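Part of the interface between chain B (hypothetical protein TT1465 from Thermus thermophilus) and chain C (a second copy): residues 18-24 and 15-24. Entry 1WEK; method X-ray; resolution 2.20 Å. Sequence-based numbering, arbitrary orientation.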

# COMPACT_ATOMS: atom_id res chain seq x y z
N LEU B 18 -5.88 4.43 8.11
CA LEU B 18 -6.20 4.08 6.73
C LEU B 18 -6.11 2.60 6.40
O LEU B 18 -6.68 2.15 5.40
N PHE B 19 -5.40 1.83 7.22
CA PHE B 19 -5.31 0.40 6.94
C PHE B 19 -6.72 -0.21 6.98
O PHE B 19 -7.14 -0.91 6.06
N ARG B 20 -7.47 0.10 8.04
CA ARG B 20 -8.82 -0.44 8.18
C ARG B 20 -9.78 0.17 7.17
O ARG B 20 -10.64 -0.52 6.62
N ILE B 21 -9.65 1.48 6.94
CA ILE B 21 -10.52 2.14 5.98
C ILE B 21 -10.31 1.45 4.63
O ILE B 21 -11.27 1.16 3.91
N LEU B 22 -9.06 1.14 4.33
CA LEU B 22 -8.70 0.50 3.08
C LEU B 22 -9.21 -0.94 3.06
O LEU B 22 -9.74 -1.40 2.05
N ALA B 23 -9.08 -1.64 4.19
CA ALA B 23 -9.57 -3.01 4.27
C ALA B 23 -11.08 -3.01 4.05
O ALA B 23 -11.62 -3.90 3.38
N GLU B 24 -11.77 -2.01 4.58
CA GLU B 24 -13.22 -1.95 4.40
C GLU B 24 -13.65 -1.71 2.95
O GLU B 24 -14.62 -2.31 2.49
N SER C 15 -3.20 -7.33 -5.19
CA SER C 15 -2.49 -6.57 -4.16
C SER C 15 -3.36 -5.91 -3.10
O SER C 15 -3.03 -5.93 -1.91
N TRP C 16 -4.47 -5.30 -3.51
CA TRP C 16 -5.33 -4.60 -2.55
C TRP C 16 -5.87 -5.51 -1.45
O TRP C 16 -6.06 -5.06 -0.32
N ARG C 17 -6.09 -6.78 -1.77
CA ARG C 17 -6.62 -7.71 -0.79
C ARG C 17 -5.66 -7.90 0.38
O ARG C 17 -6.03 -8.39 1.44
N LEU C 18 -4.41 -7.48 0.19
CA LEU C 18 -3.39 -7.58 1.22
C LEU C 18 -3.68 -6.67 2.40
O LEU C 18 -3.24 -6.93 3.53
N PHE C 19 -4.41 -5.58 2.16
CA PHE C 19 -4.71 -4.65 3.24
C PHE C 19 -5.65 -5.26 4.27
O PHE C 19 -5.74 -4.79 5.40
N ARG C 20 -6.34 -6.31 3.88
CA ARG C 20 -7.22 -6.98 4.81
C ARG C 20 -6.33 -7.66 5.84
O ARG C 20 -6.64 -7.69 7.02
N ILE C 21 -5.20 -8.20 5.39
CA ILE C 21 -4.28 -8.84 6.31
C ILE C 21 -3.70 -7.75 7.23
O ILE C 21 -3.72 -7.88 8.45
N LEU C 22 -3.21 -6.66 6.63
CA LEU C 22 -2.63 -5.58 7.42
C LEU C 22 -3.63 -5.02 8.42
O LEU C 22 -3.27 -4.72 9.55
N ALA C 23 -4.89 -4.90 8.02
CA ALA C 23 -5.91 -4.38 8.93
C ALA C 23 -6.11 -5.33 10.08
O ALA C 23 -6.38 -4.92 11.21
N GLU C 24 -5.99 -6.62 9.80
CA GLU C 24 -6.16 -7.64 10.81
C GLU C 24 -5.10 -7.44 11.91
O GLU C 24 -5.41 -7.47 13.10

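Two alanines form the tightest point of this contact: A23(B) CB lies 3.3 Å from A23(C) CB, closer than two methyl groups usually come. Such small side chains let the backbones draw near, with A23(B) CA 4.6 Å from R20(C) CA and R20(B) CA 5.0 Å from A23(C) CA. The two helices run closer to antiparallel than parallel, their N-to-C directions 137° apart, and their axes approach to 8.1 Å. Each alanine methyl also packs on the backbone of the partner helix: A23(B) CB is 3.7 Å from F19(C) O, and A23(C) CB is 3.9 Å from F19(B) O and 4.0 Å from R20(B) CA. The two carbonyl oxygens are not left without donors, because within each helix the amide of A23 bonds to the carbonyl of F19, with N to O 2.8 Å in A23(B) to F19(B) and in A23(C) to F19(C).

Beside the alanines lies an apolar cluster. L22(B) points toward chain C with chi1 at -146°, between wells, and chi2 p. L22(B) CD2 sits over one face of the F19(C) ring, 3.5 Å from the ring centroid and only 4° off the normal, a nearly ideal CH-pi contact. The same methyl meets the edge of the W16(C) ring, CD2 of L22(B) to CZ3 of W16(C) being 4.2 Å; W16(C), chi1 m, leaves its CA sideways, but the end of its side chain comes nearer. F19(C), also chi1 m, points toward chain B, whereas F19(B), m as well, sets off sideways. The two phenylalanines meet edge to edge, F19(B) CD2 to F19(C) CD1 at 4.0 Å, so the rings do not stack. L22(C), with chi1 m and chi2 t, points toward chain B and brings its CD1 to 3.7 Å from F19(B) CE2.

The copies do not use the same residues identically: L22(B) has 65 Å² covered by the opposing stretch, L22(C) only 27 Å², and their rotamers differ. The arginines contribute unequally: R20(C) has 28 Å² covered, R20(B) just 10 Å². R20(C), chi1 m, leaves its CA sideways and places its CD 3.9 Å from A23(B) O, while R20(B) has chi1 t. I21 and E24 of both chains point away. No hydrogen bond crosses between the stretches, and E24(B) and E24(C) find polar partners elsewhere in the structure, as does W16(C) NE1. The 399 Å² buried here, both sides summed, therefore rests on apolar packing and close backbone approach.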

# COMPACT_ATOMS: atom_id res chain seq x y z
CB LEU B 18 -5.31 4.86 5.77
CG LEU B 18 -5.52 6.37 5.73
CD1 LEU B 18 -4.36 7.03 4.99
CD2 LEU B 18 -6.86 6.69 5.05
CB PHE B 19 -4.42 -0.32 7.97
CG PHE B 19 -2.95 -0.07 7.79
CD1 PHE B 19 -2.22 0.62 8.75
CD2 PHE B 19 -2.29 -0.53 6.65
CE1 PHE B 19 -0.85 0.85 8.59
CE2 PHE B 19 -0.93 -0.31 6.46
CZ PHE B 19 -0.20 0.39 7.44
CB ARG B 20 -9.36 -0.22 9.59
CG ARG B 20 -10.68 -0.94 9.84
CD ARG B 20 -11.44 -0.37 11.02
NE ARG B 20 -10.65 -0.41 12.24
CZ ARG B 20 -10.98 -1.11 13.32
NH1 ARG B 20 -12.10 -1.83 13.33
NH2 ARG B 20 -10.20 -1.07 14.39
CB ILE B 21 -10.15 3.64 5.84
CG1 ILE B 21 -10.48 4.37 7.14
CG2 ILE B 21 -10.89 4.26 4.68
CD1 ILE B 21 -9.92 5.76 7.22
CB LEU B 22 -7.18 0.56 2.89
CG LEU B 22 -6.62 0.71 1.48
CD1 LEU B 22 -7.41 1.71 0.66
CD2 LEU B 22 -5.18 1.16 1.61
CB ALA B 23 -9.25 -3.60 5.65
CB GLU B 24 -13.83 -0.90 5.32
CG GLU B 24 -13.61 -1.25 6.78
CD GLU B 24 -14.33 -0.33 7.75
OE1 GLU B 24 -14.88 0.71 7.31
OE2 GLU B 24 -14.33 -0.65 8.96
CB SER C 15 -1.64 -5.48 -4.82
OG SER C 15 -0.70 -6.01 -5.74
CB TRP C 16 -6.48 -3.90 -3.27
CG TRP C 16 -6.04 -2.77 -4.17
CD1 TRP C 16 -5.98 -2.79 -5.53
CD2 TRP C 16 -5.58 -1.47 -3.76
NE1 TRP C 16 -5.53 -1.57 -6.00
CE2 TRP C 16 -5.28 -0.75 -4.94
CE3 TRP C 16 -5.41 -0.84 -2.52
CZ2 TRP C 16 -4.80 0.57 -4.91
CZ3 TRP C 16 -4.94 0.47 -2.49
CH2 TRP C 16 -4.64 1.16 -3.68
CB ARG C 17 -6.94 -9.06 -1.46
CG ARG C 17 -7.51 -10.12 -0.53
CD ARG C 17 -7.81 -11.41 -1.27
NE ARG C 17 -8.98 -11.31 -2.14
CZ ARG C 17 -10.23 -11.55 -1.76
NH1 ARG C 17 -10.49 -11.92 -0.51
NH2 ARG C 17 -11.23 -11.40 -2.62
CB LEU C 18 -2.01 -7.24 0.63
CG LEU C 18 -1.10 -8.37 0.14
CD1 LEU C 18 -1.92 -9.55 -0.39
CD2 LEU C 18 -0.15 -7.82 -0.93
CB PHE C 19 -5.26 -3.35 2.67
CG PHE C 19 -4.20 -2.45 2.15
CD1 PHE C 19 -3.39 -1.74 3.03
CD2 PHE C 19 -3.95 -2.36 0.79
CE1 PHE C 19 -2.35 -0.95 2.56
CE2 PHE C 19 -2.91 -1.57 0.32
CZ PHE C 19 -2.12 -0.86 1.20
CB ARG C 20 -8.08 -7.99 4.07
CG ARG C 20 -8.95 -7.30 3.05
CD ARG C 20 -10.39 -7.59 3.33
NE ARG C 20 -10.78 -8.82 2.67
CZ ARG C 20 -11.79 -9.59 3.05
NH1 ARG C 20 -12.52 -9.26 4.10
NH2 ARG C 20 -12.07 -10.68 2.35
CB ILE C 21 -3.13 -9.53 5.55
CG1 ILE C 21 -3.67 -10.74 4.78
CG2 ILE C 21 -2.04 -9.96 6.53
CD1 ILE C 21 -2.64 -11.36 3.84
CB LEU C 22 -2.11 -4.44 6.51
CG LEU C 22 -0.99 -4.83 5.55
CD1 LEU C 22 -0.41 -3.61 4.85
CD2 LEU C 22 0.12 -5.53 6.34
CB ALA C 23 -7.22 -4.15 8.19
CB GLU C 24 -6.02 -9.01 10.14
CG GLU C 24 -6.51 -10.19 10.96
CD GLU C 24 -7.52 -11.03 10.20
OE1 GLU C 24 -8.62 -10.51 9.90
OE2 GLU C 24 -7.23 -12.20 9.90